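Local coordinates for protein acetyltransferase, GNAT family (Streptococcus agalactiae 2603V/R, PDB 2Q7B) that probably transfers an acetyl group from acetyl-CoA to an amino group of its substrate, at residues Lys23-Asn28 / Phe60-Tyr65; Gln72-Leu77 / Phe119-Leu124; Tyr41-Glu46 / Ala54-Ile59. One frame throughout, in Å; residues are numbered along the deposited sequence. Where two conformers were deposited one is given.

Interaction 1: residues Lys23-Asn28 / Phe60-Tyr65; sequences KEYENN and FQIENY
With CG trans to its backbone N (chi1 179°), Tyr25 swings its ring out to meet Ile62, whose own chi1 of -72° sets CG2 trans to N and sends the CG1-CD1 arm over the phenol. The two side chains cross at about a right angle. Ile62 CD1 sits 3.9 Å from the centroid of the Tyr25 ring and nearly on its normal, a CH-pi contact over one face, while the second branch reaches the base of the ring, Ile62 CG2 lying 3.8 Å from Tyr25 CD2. CD1 thus covers the face, while CG2 packs beside the CG-CD2 border of the ring.

Beside this apolar pair, a polar one lies near solvent. Glu63, with its chain extended, brings OE1 to 3.3 Å from Asn27 ND2, but the bond is bent (124°) and weak. The amide and carboxylate planes are clearly turned against each other. A water does more: it donates to Asn27 OD1 at 2.7 Å and accepts from Glu63 N at 2.9 Å, so an amide N-H in the first turn of the helix is satisfied through it.

The contact joins the end of strand 20-24 to the start of helix 62-67. Tyr25 O also accepts from Gln67 NE2 of that helix, Tyr25 packs on Leu32 and Ile62 on Leu35 of helix 29-46, and Ile62 rests on Phe73 of strand 72-78.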
loop_
_atom_site.group_PDB
_atom_site.type_symbol
_atom_site.label_atom_id
_atom_site.label_comp_id
_atom_site.label_asym_id
_atom_site.label_seq_id
_atom_site.Cartn_x
_atom_site.Cartn_y
_atom_site.Cartn_z
ATOM N N LYS A 23 -13.270 -8.773 12.314
ATOM C CA LYS A 23 -13.529 -7.640 13.172
ATOM C C LYS A 23 -13.445 -6.311 12.473
ATOM O O LYS A 23 -12.928 -6.213 11.378
ATOM C CB LYS A 23 -12.636 -7.700 14.408
ATOM C CG LYS A 23 -11.152 -7.576 14.221
ATOM C CD LYS A 23 -10.510 -7.913 15.578
ATOM C CE LYS A 23 -9.095 -7.386 15.738
ATOM N NZ LYS A 23 -8.520 -7.799 17.057
ATOM N N GLU A 24 -14.008 -5.288 13.115
ATOM C CA GLU A 24 -13.992 -3.939 12.576
ATOM C C GLU A 24 -12.556 -3.441 12.530
ATOM O O GLU A 24 -11.781 -3.712 13.446
ATOM C CB GLU A 24 -14.865 -3.016 13.426
ATOM C CG GLU A 24 -16.344 -3.360 13.313
ATOM C CD GLU A 24 -17.217 -2.668 14.344
ATOM O OE1 GLU A 24 -16.756 -1.700 15.000
ATOM O OE2 GLU A 24 -18.381 -3.110 14.487
ATOM N N TYR A 25 -12.196 -2.747 11.455
ATOM C CA TYR A 25 -10.842 -2.221 11.310
ATOM C C TYR A 25 -10.518 -1.202 12.430
ATOM O O TYR A 25 -11.390 -0.471 12.886
ATOM C CB TYR A 25 -10.635 -1.591 9.914
ATOM C CG TYR A 25 -9.246 -1.008 9.738
ATOM C CD1 TYR A 25 -8.183 -1.805 9.312
ATOM C CD2 TYR A 25 -8.981 0.332 10.038
ATOM C CE1 TYR A 25 -6.890 -1.292 9.192
ATOM C CE2 TYR A 25 -7.686 0.859 9.897
ATOM C CZ TYR A 25 -6.645 0.028 9.482
ATOM O OH TYR A 25 -5.352 0.523 9.365
ATOM N N GLU A 26 -9.278 -1.227 12.910
ATOM C CA GLU A 26 -8.749 -0.253 13.866
ATOM C C GLU A 26 -7.363 0.113 13.349
ATOM O O GLU A 26 -6.646 -0.755 12.845
ATOM C CB GLU A 26 -8.568 -0.828 15.257
ATOM C CG GLU A 26 -9.786 -1.449 15.897
ATOM C CD GLU A 26 -9.473 -1.983 17.289
ATOM O OE1 GLU A 26 -8.930 -1.208 18.110
ATOM O OE2 GLU A 26 -9.765 -3.170 17.545
ATOM N N ASN A 27 -6.974 1.373 13.488
ATOM C CA ASN A 27 -5.689 1.828 12.965
ATOM C C ASN A 27 -4.601 0.939 13.526
ATOM O O ASN A 27 -4.450 0.810 14.727
ATOM C CB ASN A 27 -5.425 3.324 13.285
ATOM C CG ASN A 27 -6.436 4.293 12.588
ATOM O OD1 ASN A 27 -7.021 3.985 11.531
ATOM N ND2 ASN A 27 -6.614 5.483 13.184
ATOM N N ASN A 28 -3.869 0.294 12.625
ATOM C CA ASN A 28 -2.828 -0.655 12.973
ATOM C C ASN A 28 -1.948 -0.772 11.721
ATOM O O ASN A 28 -2.389 -1.347 10.731
ATOM C CB ASN A 28 -3.496 -1.993 13.375
ATOM C CG ASN A 28 -2.498 -3.092 13.709
ATOM O OD1 ASN A 28 -1.466 -3.210 13.061
ATOM N ND2 ASN A 28 -2.815 -3.915 14.722
ATOM N N PHE A 60 -6.391 4.220 3.073
ATOM C CA PHE A 60 -5.452 4.916 3.966
ATOM C C PHE A 60 -6.139 5.899 4.934
ATOM O O PHE A 60 -5.486 6.578 5.719
ATOM C CB PHE A 60 -4.339 5.575 3.112
ATOM C CG PHE A 60 -3.648 4.588 2.221
ATOM C CD1 PHE A 60 -2.722 3.702 2.736
ATOM C CD2 PHE A 60 -4.003 4.459 0.900
ATOM C CE1 PHE A 60 -2.132 2.743 1.940
ATOM C CE2 PHE A 60 -3.409 3.491 0.093
ATOM C CZ PHE A 60 -2.476 2.629 0.615
ATOM N N GLN A 61 -7.468 5.937 4.892
ATOM C CA GLN A 61 -8.265 6.797 5.762
ATOM C C GLN A 61 -9.586 6.095 6.037
ATOM O O GLN A 61 -10.648 6.687 5.883
ATOM C CB GLN A 61 -8.480 8.166 5.116
ATOM C CG GLN A 61 -9.025 8.143 3.690
ATOM C CD GLN A 61 -8.961 9.517 3.007
ATOM O OE1 GLN A 61 -9.279 10.515 3.617
ATOM N NE2 GLN A 61 -8.558 9.549 1.735
ATOM N N ILE A 62 -9.502 4.834 6.454
ATOM C CA ILE A 62 -10.692 3.999 6.688
ATOM C C ILE A 62 -11.635 4.591 7.723
ATOM O O ILE A 62 -12.846 4.598 7.508
ATOM C CB ILE A 62 -10.315 2.538 7.042
ATOM C CG1 ILE A 62 -9.788 1.838 5.784
ATOM C CG2 ILE A 62 -11.501 1.787 7.605
ATOM C CD1 ILE A 62 -9.117 0.512 6.028
ATOM N N GLU A 63 -11.084 5.086 8.834
ATOM C CA GLU A 63 -11.901 5.656 9.899
ATOM C C GLU A 63 -12.735 6.850 9.417
ATOM O O GLU A 63 -13.926 6.916 9.664
ATOM C CB GLU A 63 -11.037 6.016 11.119
ATOM C CG GLU A 63 -11.828 6.517 12.328
ATOM C CD GLU A 63 -10.963 6.820 13.566
ATOM O OE1 GLU A 63 -9.746 6.513 13.561
ATOM O OE2 GLU A 63 -11.523 7.367 14.547
ATOM N N ASN A 64 -12.117 7.775 8.710
ATOM C CA ASN A 64 -12.834 8.938 8.230
ATOM C C ASN A 64 -13.754 8.668 7.065
ATOM O O ASN A 64 -14.816 9.245 6.986
ATOM C CB ASN A 64 -11.858 10.038 7.827
ATOM C CG ASN A 64 -11.162 10.667 9.021
ATOM O OD1 ASN A 64 -11.439 10.332 10.173
ATOM N ND2 ASN A 64 -10.259 11.594 8.747
ATOM N N TYR A 65 -13.343 7.782 6.166
ATOM C CA TYR A 65 -14.089 7.535 4.946
ATOM C C TYR A 65 -15.267 6.615 5.196
ATOM O O TYR A 65 -16.354 6.864 4.707
ATOM C CB TYR A 65 -13.147 6.979 3.889
ATOM C CG TYR A 65 -13.718 6.889 2.500
ATOM C CD1 TYR A 65 -14.487 5.787 2.115
ATOM C CD2 TYR A 65 -13.445 7.875 1.553
ATOM C CE1 TYR A 65 -14.985 5.677 0.849
ATOM C CE2 TYR A 65 -13.966 7.780 0.275
ATOM C CZ TYR A 65 -14.726 6.682 -0.063
ATOM O OH TYR A 65 -15.241 6.548 -1.323
HETATM O O HOH W 1 -8.256 5.164 9.493
#

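Interaction 2: residues Gln72-Leu77 / Phe119-Leu124; sequences QFWIAL and FERFML
Trp74 of strand 72-78 carries the contact with Arg121 and Phe122 of helix 114-128. At Gln72, two residues earlier, the side chain folds back: its OE1 accepts from Phe73 N at 2.9 Å, nearly straight at the hydrogen, though the donor is tilted from the carbonyl plane. The same fold lays Gln72 CG against the indole, 3.4 Å above its plane. Phe73 faces the other side of the sheet, where its ring meets Tyr66 edge to face.

Trp74 projects toward the helix; on the face of its indole opposite Gln72, Arg121 CG lies over the pyrrole part, 3.6 Å from the centroid of the five-membered ring. Beyond CG the arginine bends at chi2 (71°) and chi3 (84°), which brings NH1 back to 3.8 Å from Trp74 NE1; the guanidinium stands at 77° to the indole, so it is not stacked on it. Over the benzo part comes Phe122 CA, 4.2 Å from the centroid of the six-membered ring, and Phe122 CD2 touches Trp74 CZ3 at 4.0 Å. Phe125, one helical turn on from Arg121, adds an edge-to-face contact with the indole.

The indole is therefore sandwiched between a glutamine methylene and the helix, whose main chain comes close enough for an alpha carbon to rest on the ring. Dispersion and CH-pi contacts join helix and strand here, and the arginine contributes chiefly through its aliphatic part, its charged end lying out past the NE1-CD1 edge of the indole.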
loop_
_atom_site.group_PDB
_atom_site.type_symbol
_atom_site.label_atom_id
_atom_site.label_comp_id
_atom_site.label_asym_id
_atom_site.label_seq_id
_atom_site.Cartn_x
_atom_site.Cartn_y
_atom_site.Cartn_z
ATOM N N GLN A 72 -18.734 1.087 7.504
ATOM C CA GLN A 72 -17.916 0.219 8.302
ATOM C C GLN A 72 -16.930 -0.494 7.388
ATOM O O GLN A 72 -17.086 -0.497 6.159
ATOM C CB GLN A 72 -18.823 -0.720 9.129
ATOM C CG GLN A 72 -18.136 -1.502 10.227
ATOM C CD GLN A 72 -17.253 -0.642 11.087
ATOM O OE1 GLN A 72 -16.048 -0.546 10.841
ATOM N NE2 GLN A 72 -17.840 0.032 12.050
ATOM N N PHE A 73 -15.862 -1.008 7.987
ATOM C CA PHE A 73 -14.820 -1.720 7.273
ATOM C C PHE A 73 -14.402 -2.883 8.160
ATOM O O PHE A 73 -14.022 -2.676 9.304
ATOM C CB PHE A 73 -13.625 -0.806 6.970
ATOM C CG PHE A 73 -12.710 -1.333 5.881
ATOM C CD1 PHE A 73 -11.899 -2.441 6.095
ATOM C CD2 PHE A 73 -12.651 -0.709 4.644
ATOM C CE1 PHE A 73 -11.071 -2.927 5.080
ATOM C CE2 PHE A 73 -11.830 -1.174 3.648
ATOM C CZ PHE A 73 -11.046 -2.301 3.861
ATOM N N TRP A 74 -14.481 -4.107 7.631
ATOM C CA TRP A 74 -14.101 -5.289 8.391
ATOM C C TRP A 74 -12.893 -5.999 7.806
ATOM O O TRP A 74 -12.719 -6.071 6.596
ATOM C CB TRP A 74 -15.237 -6.315 8.445
ATOM C CG TRP A 74 -16.510 -5.845 9.108
ATOM C CD1 TRP A 74 -16.856 -5.995 10.418
ATOM C CD2 TRP A 74 -17.605 -5.157 8.482
ATOM N NE1 TRP A 74 -18.091 -5.459 10.644
ATOM C CE2 TRP A 74 -18.579 -4.939 9.477
ATOM C CE3 TRP A 74 -17.857 -4.709 7.171
ATOM C CZ2 TRP A 74 -19.788 -4.294 9.213
ATOM C CZ3 TRP A 74 -19.052 -4.087 6.903
ATOM C CH2 TRP A 74 -20.009 -3.877 7.926
ATOM N N ILE A 75 -12.096 -6.569 8.692
ATOM C CA ILE A 75 -10.985 -7.409 8.280
ATOM C C ILE A 75 -11.127 -8.813 8.894
ATOM O O ILE A 75 -11.548 -8.966 10.039
ATOM C CB ILE A 75 -9.588 -6.800 8.627
ATOM C CG1 ILE A 75 -9.518 -6.424 10.124
ATOM C CG2 ILE A 75 -9.267 -5.623 7.700
ATOM C CD1 ILE A 75 -8.169 -5.898 10.577
ATOM N N ALA A 76 -10.797 -9.831 8.099
ATOM C CA ALA A 76 -10.736 -11.206 8.577
ATOM C C ALA A 76 -9.288 -11.461 8.901
ATOM O O ALA A 76 -8.400 -11.185 8.081
ATOM C CB ALA A 76 -11.193 -12.184 7.526
ATOM N N LEU A 77 -9.051 -12.025 10.075
ATOM C CA LEU A 77 -7.714 -12.330 10.534
ATOM C C LEU A 77 -7.545 -13.822 10.790
ATOM O O LEU A 77 -8.403 -14.435 11.409
ATOM C CB LEU A 77 -7.465 -11.584 11.838
ATOM C CG LEU A 77 -7.606 -10.064 11.765
ATOM C CD1 LEU A 77 -7.848 -9.471 13.115
ATOM C CD2 LEU A 77 -6.380 -9.471 11.142
ATOM N N PHE A 119 -19.543 -11.523 4.004
ATOM C CA PHE A 119 -20.821 -11.068 3.488
ATOM C C PHE A 119 -21.942 -11.111 4.559
ATOM O O PHE A 119 -22.790 -10.219 4.605
ATOM C CB PHE A 119 -21.220 -11.884 2.261
ATOM C CG PHE A 119 -22.467 -11.414 1.664
ATOM C CD1 PHE A 119 -22.461 -10.259 0.917
ATOM C CD2 PHE A 119 -23.679 -12.077 1.907
ATOM C CE1 PHE A 119 -23.638 -9.759 0.407
ATOM C CE2 PHE A 119 -24.869 -11.600 1.391
ATOM C CZ PHE A 119 -24.855 -10.443 0.630
ATOM N N GLU A 120 -21.930 -12.128 5.419
ATOM C CA GLU A 120 -22.875 -12.220 6.529
ATOM C C GLU A 120 -22.681 -11.110 7.556
ATOM O O GLU A 120 -23.660 -10.577 8.075
ATOM C CB GLU A 120 -22.782 -13.583 7.234
ATOM C CG GLU A 120 -23.479 -14.705 6.486
ATOM C CD GLU A 120 -23.144 -16.102 7.030
ATOM O OE1 GLU A 120 -22.442 -16.216 8.069
ATOM O OE2 GLU A 120 -23.574 -17.093 6.395
ATOM N N ARG A 121 -21.430 -10.772 7.865
ATOM C CA ARG A 121 -21.153 -9.713 8.830
ATOM C C ARG A 121 -21.591 -8.345 8.275
ATOM O O ARG A 121 -22.175 -7.516 9.009
ATOM C CB ARG A 121 -19.677 -9.709 9.223
ATOM C CG ARG A 121 -19.315 -8.571 10.160
ATOM C CD ARG A 121 -19.878 -8.774 11.545
ATOM N NE ARG A 121 -18.963 -9.632 12.276
ATOM C CZ ARG A 121 -18.041 -9.219 13.151
ATOM N NH1 ARG A 121 -17.909 -7.933 13.517
ATOM N NH2 ARG A 121 -17.264 -10.136 13.713
ATOM N N PHE A 122 -21.278 -8.114 6.991
ATOM C CA PHE A 122 -21.718 -6.933 6.260
ATOM C C PHE A 122 -23.216 -6.788 6.430
ATOM O O PHE A 122 -23.721 -5.702 6.724
ATOM C CB PHE A 122 -21.380 -7.092 4.771
ATOM C CG PHE A 122 -21.894 -5.985 3.879
ATOM C CD1 PHE A 122 -23.185 -6.030 3.370
ATOM C CD2 PHE A 122 -21.087 -4.933 3.518
ATOM C CE1 PHE A 122 -23.675 -5.027 2.548
ATOM C CE2 PHE A 122 -21.565 -3.938 2.684
ATOM C CZ PHE A 122 -22.868 -3.986 2.198
HETATM N N MSE A 123 -23.937 -7.889 6.254
HETATM C CA MSE A 123 -25.381 -7.804 6.381
HETATM C C MSE A 123 -26.050 -7.621 7.692
HETATM O O MSE A 123 -27.121 -7.029 7.729
HETATM C CB MSE A 123 -26.126 -8.623 5.369
HETATM C CG MSE A 123 -26.444 -7.565 4.340
HETATM SE SE MSE A 123 -26.601 -8.209 2.737
HETATM C CE MSE A 123 -26.750 -6.893 1.872
ATOM N N LEU A 124 -25.425 -8.098 8.762
ATOM C CA LEU A 124 -25.923 -7.841 10.104
ATOM C C LEU A 124 -25.907 -6.321 10.321
ATOM O O LEU A 124 -26.837 -5.750 10.883
ATOM C CB LEU A 124 -25.041 -8.531 11.149
ATOM C CG LEU A 124 -25.533 -8.435 12.596
#

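Interaction 3: residues Tyr41-Glu46 / Ala54-Ile59; sequences YCQNIE and AEQDDI
Gln43 and Gln56 make this contact between them, each supplying about half of the 82 Å² buried here, and they do so entirely through their terminal amides. The side chains approach from opposite directions, both extended beyond CG, and the two amide planes are nearly coplanar. Gln56 NE2 donates to Gln43 OE1 at 2.7 Å, and Gln43 NE2 returns the bond to Gln56 OE1 at 3.0 Å. Each donor meets an in-plane lone pair of the opposing carbonyl, and the bonds are fairly straight at the hydrogens (157° and 164°). The result is a cyclic amide-amide pair that fixes the rotation of both groups, and the donor Lys100 NZ identifies the Gln56 atom it meets as the oxygen.

The torsions differ at the two ends. Gln43 leaves the helix with CG beside the backbone N, whereas Gln56 takes chi1 49°, with CG between the backbone N and C, and points straight across at its partner. The alpha carbons stay 11.7 Å apart, so the amides alone bridge the gap between the last turns of helix 29-46 and the irregular 3-10 stretch that precedes helix 62-67. In the GNAT fold the segment following the first strand is helical and lies against the central sheet; here Gln43 packs on Phe102 and Gln56 accepts from Lys100 NZ, both on strand 95-103.

Two of the four polar atoms have a further partner. Gln56 OE1 takes two donors, Gln43 NE2 and the lysine, whose charge would probably polarise the carbonyl. Gln43 NE2 also donates to a bound citrate, probably acquired from the crystallisation liquor. Ile51 packs against both glutamines, and Ile39 of helix 29-46 lies against Gln56.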
loop_
_atom_site.group_PDB
_atom_site.type_symbol
_atom_site.label_atom_id
_atom_site.label_comp_id
_atom_site.label_asym_id
_atom_site.label_seq_id
_atom_site.Cartn_x
_atom_site.Cartn_y
_atom_site.Cartn_z
ATOM N N TYR A 41 -2.880 -8.201 -4.265
ATOM C CA TYR A 41 -2.880 -9.556 -4.768
ATOM C C TYR A 41 -4.159 -9.859 -5.611
ATOM O O TYR A 41 -4.104 -10.321 -6.754
ATOM C CB TYR A 41 -2.708 -10.579 -3.611
ATOM C CG TYR A 41 -2.903 -11.971 -4.142
ATOM C CD1 TYR A 41 -1.864 -12.642 -4.776
ATOM C CD2 TYR A 41 -4.162 -12.568 -4.127
ATOM C CE1 TYR A 41 -2.062 -13.894 -5.350
ATOM C CE2 TYR A 41 -4.364 -13.817 -4.691
ATOM C CZ TYR A 41 -3.313 -14.463 -5.301
ATOM O OH TYR A 41 -3.523 -15.691 -5.852
ATOM N N CYS A 42 -5.312 -9.599 -5.028
ATOM C CA CYS A 42 -6.576 -9.888 -5.673
ATOM C C CYS A 42 -6.793 -9.072 -6.926
ATOM O O CYS A 42 -7.218 -9.605 -7.934
ATOM C CB CYS A 42 -7.730 -9.637 -4.708
ATOM S SG CYS A 42 -7.784 -10.790 -3.357
ATOM N N GLN A 43 -6.506 -7.775 -6.857
ATOM C CA GLN A 43 -6.713 -6.898 -7.995
ATOM C C GLN A 43 -5.690 -7.056 -9.085
ATOM O O GLN A 43 -6.037 -7.086 -10.262
ATOM C CB GLN A 43 -6.693 -5.433 -7.562
ATOM C CG GLN A 43 -7.861 -5.033 -6.672
ATOM C CD GLN A 43 -7.831 -3.574 -6.246
ATOM O OE1 GLN A 43 -6.758 -2.966 -6.084
ATOM N NE2 GLN A 43 -9.021 -3.008 -6.027
ATOM N N ASN A 44 -4.428 -7.166 -8.684
ATOM C CA ASN A 44 -3.336 -7.033 -9.635
ATOM C C ASN A 44 -2.487 -8.238 -9.951
ATOM O O ASN A 44 -1.885 -8.278 -11.019
ATOM C CB ASN A 44 -2.434 -5.899 -9.179
ATOM C CG ASN A 44 -3.163 -4.570 -9.114
ATOM O OD1 ASN A 44 -3.933 -4.253 -10.001
ATOM N ND2 ASN A 44 -2.912 -3.784 -8.060
ATOM N N ILE A 45 -2.396 -9.183 -9.026
ATOM C CA ILE A 45 -1.627 -10.400 -9.267
ATOM C C ILE A 45 -2.576 -11.467 -9.792
ATOM O O ILE A 45 -2.328 -12.074 -10.826
ATOM C CB ILE A 45 -0.878 -10.867 -7.998
ATOM C CG1 ILE A 45 0.148 -9.785 -7.609
ATOM C CG2 ILE A 45 -0.175 -12.222 -8.276
ATOM C CD1 ILE A 45 0.856 -10.039 -6.331
ATOM N N GLU A 46 -3.693 -11.646 -9.098
ATOM C CA GLU A 46 -4.680 -12.642 -9.479
ATOM C C GLU A 46 -5.566 -12.189 -10.633
ATOM O O GLU A 46 -5.649 -12.888 -11.629
ATOM C CB GLU A 46 -5.541 -13.012 -8.273
ATOM C CG GLU A 46 -6.463 -14.175 -8.544
ATOM C CD GLU A 46 -7.382 -14.486 -7.397
ATOM O OE1 GLU A 46 -7.764 -13.583 -6.629
ATOM O OE2 GLU A 46 -7.753 -15.655 -7.305
ATOM N N ALA A 54 -3.578 4.758 -5.363
ATOM C CA ALA A 54 -4.027 6.155 -5.465
ATOM C C ALA A 54 -5.474 6.249 -5.983
ATOM O O ALA A 54 -6.143 7.245 -5.731
ATOM C CB ALA A 54 -3.098 6.974 -6.344
ATOM N N GLU A 55 -5.946 5.218 -6.692
ATOM C CA GLU A 55 -7.323 5.164 -7.174
ATOM C C GLU A 55 -8.292 4.705 -6.089
ATOM O O GLU A 55 -9.498 4.678 -6.323
ATOM C CB GLU A 55 -7.471 4.203 -8.362
ATOM C CG GLU A 55 -6.649 4.531 -9.585
ATOM C CD GLU A 55 -6.794 3.463 -10.660
ATOM O OE1 GLU A 55 -7.942 3.167 -11.066
ATOM O OE2 GLU A 55 -5.752 2.926 -11.103
ATOM N N GLN A 56 -7.781 4.342 -4.913
ATOM C CA GLN A 56 -8.617 3.871 -3.816
ATOM C C GLN A 56 -7.946 4.249 -2.514
ATOM O O GLN A 56 -7.730 3.423 -1.630
ATOM C CB GLN A 56 -8.852 2.366 -3.932
ATOM C CG GLN A 56 -7.561 1.580 -4.161
ATOM C CD GLN A 56 -7.765 0.141 -4.550
ATOM O OE1 GLN A 56 -8.896 -0.335 -4.666
ATOM N NE2 GLN A 56 -6.646 -0.577 -4.740
ATOM N N ASP A 57 -7.657 5.536 -2.391
ATOM C CA ASP A 57 -6.954 6.054 -1.213
ATOM C C ASP A 57 -7.800 6.045 0.085
ATOM O O ASP A 57 -7.271 6.305 1.158
ATOM C CB ASP A 57 -6.322 7.416 -1.508
ATOM C CG ASP A 57 -7.352 8.465 -1.922
ATOM O OD1 ASP A 57 -8.372 8.595 -1.222
ATOM O OD2 ASP A 57 -7.146 9.135 -2.943
ATOM N N ASP A 58 -9.100 5.741 -0.022
ATOM C CA ASP A 58 -9.967 5.477 1.150
ATOM C C ASP A 58 -9.362 4.390 2.100
ATOM O O ASP A 58 -9.605 4.376 3.310
ATOM C CB ASP A 58 -11.385 5.039 0.709
ATOM C CG ASP A 58 -11.376 3.954 -0.401
ATOM O OD1 ASP A 58 -11.061 4.301 -1.567
ATOM O OD2 ASP A 58 -11.726 2.786 -0.142
ATOM N N ILE A 59 -8.559 3.503 1.529
ATOM C CA ILE A 59 -7.832 2.437 2.253
ATOM C C ILE A 59 -6.893 3.013 3.320
ATOM O O ILE A 59 -6.654 2.378 4.349
ATOM C CB ILE A 59 -7.026 1.546 1.219
ATOM C CG1 ILE A 59 -7.999 0.766 0.315
ATOM C CG2 ILE A 59 -6.061 0.607 1.880
ATOM C CD1 ILE A 59 -9.041 0.004 1.041
#

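Interaction 2 is the deepest of the three, its centre about 8 Å from that of the chain, and is almost wholly apolar. Interaction 1, about 14 Å out, is mixed: a buried aromatic-aliphatic pair with a hydrated polar margin. Interaction 3 is buried yet purely polar, and its chemistry is that of paired amides beside a lysine and a citrate. Interactions 1 and 2 share the sheet, since strands 20-24 and 72-78 are neighbours in it and the backbone of Tyr25 bonds to that of Phe73. Interaction 3 lies within the chain segment spanned by interaction 1, meets it where Asp58 touches Tyr65, and reaches interaction 2 through Ile59 on Phe73. Segments 60-65 and 54-59 also touch the second subunit.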